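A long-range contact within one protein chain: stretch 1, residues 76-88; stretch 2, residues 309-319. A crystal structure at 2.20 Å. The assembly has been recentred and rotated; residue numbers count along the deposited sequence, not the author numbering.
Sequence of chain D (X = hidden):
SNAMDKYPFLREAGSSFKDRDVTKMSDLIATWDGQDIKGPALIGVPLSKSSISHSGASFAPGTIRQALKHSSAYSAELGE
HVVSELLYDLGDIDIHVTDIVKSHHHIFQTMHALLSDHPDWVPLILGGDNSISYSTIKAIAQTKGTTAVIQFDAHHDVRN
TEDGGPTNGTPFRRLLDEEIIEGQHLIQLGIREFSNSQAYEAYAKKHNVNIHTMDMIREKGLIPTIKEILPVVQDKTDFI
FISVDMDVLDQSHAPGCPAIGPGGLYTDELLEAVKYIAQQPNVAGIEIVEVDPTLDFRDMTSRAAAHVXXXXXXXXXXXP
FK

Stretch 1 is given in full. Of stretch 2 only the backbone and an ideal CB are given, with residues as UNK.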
# COMPACT_ATOMS: atom_id res chain seq x y z
N ALA D 76 -29.43 6.15 -19.14
CA ALA D 76 -29.97 7.38 -19.69
C ALA D 76 -30.23 7.18 -21.17
O ALA D 76 -31.04 7.89 -21.77
CB ALA D 76 -28.99 8.54 -19.48
N GLU D 77 -29.56 6.19 -21.76
CA GLU D 77 -29.74 5.90 -23.18
C GLU D 77 -30.95 4.98 -23.43
O GLU D 77 -31.38 4.80 -24.56
CB GLU D 77 -28.46 5.28 -23.76
CG GLU D 77 -28.44 5.11 -25.27
CD GLU D 77 -27.14 4.48 -25.78
OE1 GLU D 77 -27.21 3.60 -26.66
OE2 GLU D 77 -26.06 4.86 -25.28
N LEU D 78 -31.49 4.42 -22.36
CA LEU D 78 -32.66 3.56 -22.44
C LEU D 78 -33.85 4.30 -21.87
O LEU D 78 -34.99 3.96 -22.14
CB LEU D 78 -32.43 2.29 -21.62
CG LEU D 78 -32.14 0.94 -22.29
CD1 LEU D 78 -31.08 1.06 -23.37
CD2 LEU D 78 -31.73 -0.05 -21.22
N GLY D 79 -33.57 5.31 -21.05
CA GLY D 79 -34.63 5.99 -20.33
C GLY D 79 -35.33 5.04 -19.37
O GLY D 79 -36.50 5.23 -19.04
N GLU D 80 -34.61 4.02 -18.93
CA GLU D 80 -35.16 3.07 -17.97
C GLU D 80 -34.08 2.19 -17.35
O GLU D 80 -32.94 2.14 -17.81
CB GLU D 80 -36.20 2.19 -18.66
CG GLU D 80 -35.71 1.60 -19.96
CD GLU D 80 -36.75 0.70 -20.62
OE1 GLU D 80 -37.72 0.31 -19.93
OE2 GLU D 80 -36.58 0.39 -21.81
N HIS D 81 -34.46 1.48 -16.29
CA HIS D 81 -33.55 0.55 -15.65
C HIS D 81 -33.23 -0.63 -16.57
O HIS D 81 -34.06 -1.02 -17.41
CB HIS D 81 -34.14 0.11 -14.32
CG HIS D 81 -34.48 1.25 -13.42
ND1 HIS D 81 -35.52 1.21 -12.53
CD2 HIS D 81 -33.93 2.48 -13.30
CE1 HIS D 81 -35.59 2.36 -11.88
NE2 HIS D 81 -34.64 3.15 -12.34
N VAL D 82 -32.03 -1.20 -16.42
CA VAL D 82 -31.61 -2.31 -17.28
C VAL D 82 -32.20 -3.63 -16.81
O VAL D 82 -32.19 -4.61 -17.55
CB VAL D 82 -30.08 -2.46 -17.34
CG1 VAL D 82 -29.44 -1.29 -18.08
CG2 VAL D 82 -29.49 -2.64 -15.94
N VAL D 83 -32.68 -3.66 -15.57
CA VAL D 83 -33.45 -4.79 -15.09
C VAL D 83 -34.89 -4.32 -14.89
O VAL D 83 -35.15 -3.41 -14.11
CB VAL D 83 -32.89 -5.32 -13.76
CG1 VAL D 83 -33.85 -6.31 -13.14
CG2 VAL D 83 -31.54 -5.95 -13.99
N SER D 84 -35.82 -4.93 -15.62
CA SER D 84 -37.22 -4.52 -15.53
C SER D 84 -37.88 -5.02 -14.24
O SER D 84 -38.54 -4.25 -13.54
CB SER D 84 -38.00 -4.98 -16.76
OG SER D 84 -37.63 -6.29 -17.14
N GLU D 85 -37.68 -6.29 -13.93
CA GLU D 85 -38.27 -6.88 -12.73
C GLU D 85 -37.26 -7.00 -11.59
O GLU D 85 -37.13 -6.09 -10.77
CB GLU D 85 -38.89 -8.25 -13.05
CG GLU D 85 -38.08 -9.10 -14.04
CD GLU D 85 -38.77 -9.23 -15.39
OE1 GLU D 85 -38.31 -10.06 -16.21
OE2 GLU D 85 -39.76 -8.51 -15.62
N LEU D 86 -36.58 -8.13 -11.52
CA LEU D 86 -35.51 -8.31 -10.56
C LEU D 86 -34.49 -9.25 -11.16
O LEU D 86 -34.77 -9.94 -12.14
CB LEU D 86 -36.04 -8.87 -9.24
CG LEU D 86 -36.75 -10.22 -9.25
CD1 LEU D 86 -35.79 -11.33 -9.60
CD2 LEU D 86 -37.42 -10.52 -7.91
N LEU D 87 -33.29 -9.27 -10.58
CA LEU D 87 -32.21 -10.11 -11.07
C LEU D 87 -31.81 -11.05 -9.96
O LEU D 87 -31.40 -10.61 -8.90
CB LEU D 87 -31.04 -9.23 -11.45
CG LEU D 87 -29.83 -9.83 -12.14
CD1 LEU D 87 -30.20 -10.25 -13.56
CD2 LEU D 87 -28.70 -8.81 -12.14
N TYR D 88 -31.94 -12.35 -10.19
CA TYR D 88 -31.54 -13.31 -9.15
C TYR D 88 -30.03 -13.48 -9.04
O TYR D 88 -29.29 -13.39 -10.02
CB TYR D 88 -32.20 -14.68 -9.36
CG TYR D 88 -33.67 -14.71 -9.01
CD1 TYR D 88 -34.11 -14.52 -7.70
CD2 TYR D 88 -34.63 -14.93 -9.99
CE1 TYR D 88 -35.45 -14.53 -7.39
CE2 TYR D 88 -35.98 -14.95 -9.69
CZ TYR D 88 -36.39 -14.75 -8.39
OH TYR D 88 -37.73 -14.77 -8.09
N UNK D 309 -21.13 -5.94 -17.08
CA UNK D 309 -22.40 -6.56 -16.73
C UNK D 309 -23.57 -5.62 -17.07
O UNK D 309 -24.53 -6.02 -17.72
CB UNK D 309 -22.42 -6.93 -15.24
N UNK D 310 -23.46 -4.38 -16.62
CA UNK D 310 -24.45 -3.36 -16.93
C UNK D 310 -24.68 -3.21 -18.43
O UNK D 310 -25.82 -3.14 -18.86
CB UNK D 310 -24.02 -2.02 -16.34
N UNK D 311 -23.61 -3.19 -19.23
CA UNK D 311 -23.75 -2.98 -20.67
C UNK D 311 -24.26 -4.21 -21.40
O UNK D 311 -24.95 -4.11 -22.40
CB UNK D 311 -22.41 -2.56 -21.27
N UNK D 312 -23.96 -5.39 -20.88
CA UNK D 312 -24.55 -6.59 -21.42
C UNK D 312 -26.05 -6.61 -21.14
O UNK D 312 -26.85 -6.92 -22.01
CB UNK D 312 -23.87 -7.83 -20.84
N UNK D 313 -26.42 -6.29 -19.90
CA UNK D 313 -27.84 -6.24 -19.52
C UNK D 313 -28.56 -5.24 -20.41
O UNK D 313 -29.65 -5.49 -20.90
CB UNK D 313 -28.01 -5.86 -18.05
N UNK D 314 -27.91 -4.10 -20.62
CA UNK D 314 -28.44 -3.05 -21.48
C UNK D 314 -28.72 -3.61 -22.87
O UNK D 314 -29.79 -3.39 -23.43
CB UNK D 314 -27.47 -1.87 -21.56
N UNK D 315 -27.75 -4.34 -23.42
CA UNK D 315 -27.88 -4.93 -24.74
C UNK D 315 -29.02 -5.91 -24.78
O UNK D 315 -29.79 -5.93 -25.73
CB UNK D 315 -26.58 -5.62 -25.16
N UNK D 316 -29.15 -6.73 -23.74
CA UNK D 316 -30.25 -7.68 -23.69
C UNK D 316 -31.61 -6.97 -23.63
O UNK D 316 -32.54 -7.35 -24.34
CB UNK D 316 -30.09 -8.61 -22.48
N UNK D 317 -31.72 -5.93 -22.80
CA UNK D 317 -32.95 -5.16 -22.69
C UNK D 317 -33.33 -4.53 -24.03
O UNK D 317 -34.49 -4.34 -24.34
CB UNK D 317 -32.80 -4.08 -21.62
N UNK D 318 -32.31 -4.23 -24.83
CA UNK D 318 -32.47 -3.54 -26.09
C UNK D 318 -32.81 -4.48 -27.25
O UNK D 318 -33.37 -4.05 -28.26
CB UNK D 318 -31.19 -2.76 -26.41
N UNK D 319 -32.47 -5.75 -27.11
CA UNK D 319 -32.59 -6.68 -28.23
C UNK D 319 -34.05 -7.03 -28.52
O UNK D 319 -34.85 -7.19 -27.61
CB UNK D 319 -31.80 -7.96 -27.94

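Stretch 2 is helical from 309 to 318 and lies against stretch 1, with the CA of 314 5.3 Å from the CA of Val 82.

Positions 309, 311 and 312 have nothing of stretch 1 within 5.5 Å of their ideal CB. Stretch 1 sets no preference, so many residues would suit. They are Leu 309, His 311 and Ala 312, and none makes contact.

At position 310 the CB points sideways. The methyl groups of Val 82 lie to one side, and a long apolar side chain could turn to reach them. The residue is Leu 310. Its CD2 comes 4.2 Å from CG2 of Val 82.

Position 313 points toward stretch 1. Its ideal CB is 4.0 Å from CB of Val 82 and 5.4 Å from CG2 of Val 83. The surroundings are apolar, and Leu, Ile, Val or Met would fit. The residue is Leu 313. It packs on Val 82, its CG lies 4.4 Å from Val 83 CG2, and its CD2 is 4.5 Å from Leu 87 CD2.

Position 314 points sideways, with its ideal CB 4.0 Å from CG1 of Val 82 and 4.6 Å from CD2 of Leu 78. Farther out, roughly along the CA-to-CB direction, lies the carboxylate of Glu 77. An apolar residue could pack here, but a long basic one could also meet the charge. The residue is Lys 314, all four chi angles t. Its CG lies 3.8 Å from Leu 78 CD1. The extended chain brings NZ 3.1 Å from Glu 77 OE2, a salt bridge with a weak hydrogen bond.

Position 315 points away, 316 points sideways with nothing close, and 319 leaves helical phi/psi and is out of reach. Many residues would suit all three. They are Gly 315, Met 316 (selenomethionine) and Ser 319, without contact.

Position 317 points toward stretch 1. Its ideal CB is 4.2 Å from both Val 82 O and Leu 78 CD2. Farther out are the carbonyl of His 81 and the carboxylate of Glu 80. Lys or Arg would suit, with an aliphatic stem and a donor at the end. The residue is Lys 317. Its CG lies 4.0 Å from Leu 78 CD2. Its NZ donates to His 81 O at 3.1 Å and forms a salt bridge with Glu 80 OE1 at 3.2 Å, where the hydrogen bond is weak.

Position 318 points sideways, its ideal CB 4.9 Å from CD1 of Leu 78. A medium or large apolar residue would suit. The residue is Leu 318, whose CD2 packs 3.5 Å from Leu 78 CD1.

Stretch 2 (309-319) LLHALKGMKLS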
# COMPACT_ATOMS: atom_id res chain seq x y z
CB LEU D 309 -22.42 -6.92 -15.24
CG LEU D 309 -22.19 -8.40 -14.90
CD1 LEU D 309 -21.64 -9.17 -16.09
CD2 LEU D 309 -21.31 -8.57 -13.66
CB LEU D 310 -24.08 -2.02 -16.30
CG LEU D 310 -24.17 -2.06 -14.76
CD1 LEU D 310 -23.55 -0.82 -14.14
CD2 LEU D 310 -25.62 -2.21 -14.32
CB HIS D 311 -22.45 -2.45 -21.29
CG HIS D 311 -22.19 -1.01 -21.01
ND1 HIS D 311 -22.39 -0.01 -21.94
CD2 HIS D 311 -21.75 -0.38 -19.89
CE1 HIS D 311 -22.09 1.16 -21.41
NE2 HIS D 311 -21.69 0.96 -20.17
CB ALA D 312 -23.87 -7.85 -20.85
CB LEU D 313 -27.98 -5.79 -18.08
CG LEU D 313 -28.39 -6.70 -16.92
CD1 LEU D 313 -28.66 -8.16 -17.28
CD2 LEU D 313 -27.37 -6.58 -15.81
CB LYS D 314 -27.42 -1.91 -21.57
CG LYS D 314 -27.88 -0.69 -22.34
CD LYS D 314 -26.80 0.37 -22.32
CE LYS D 314 -27.03 1.44 -23.37
NZ LYS D 314 -25.92 2.42 -23.40
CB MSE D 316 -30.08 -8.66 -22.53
CG MSE D 316 -28.81 -9.52 -22.65
SE MSE D 316 -28.40 -10.48 -21.02
CE MSE D 316 -29.78 -11.85 -21.18
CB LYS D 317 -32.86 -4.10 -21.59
CG LYS D 317 -34.12 -3.26 -21.42
CD LYS D 317 -34.68 -3.27 -19.99
CE LYS D 317 -36.06 -2.59 -19.94
NZ LYS D 317 -36.58 -2.33 -18.56
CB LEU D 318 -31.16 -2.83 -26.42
CG LEU D 318 -31.23 -1.40 -26.95
CD1 LEU D 318 -32.60 -0.77 -26.67
CD2 LEU D 318 -30.11 -0.58 -26.33
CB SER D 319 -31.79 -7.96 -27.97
OG SER D 319 -32.62 -9.08 -27.76
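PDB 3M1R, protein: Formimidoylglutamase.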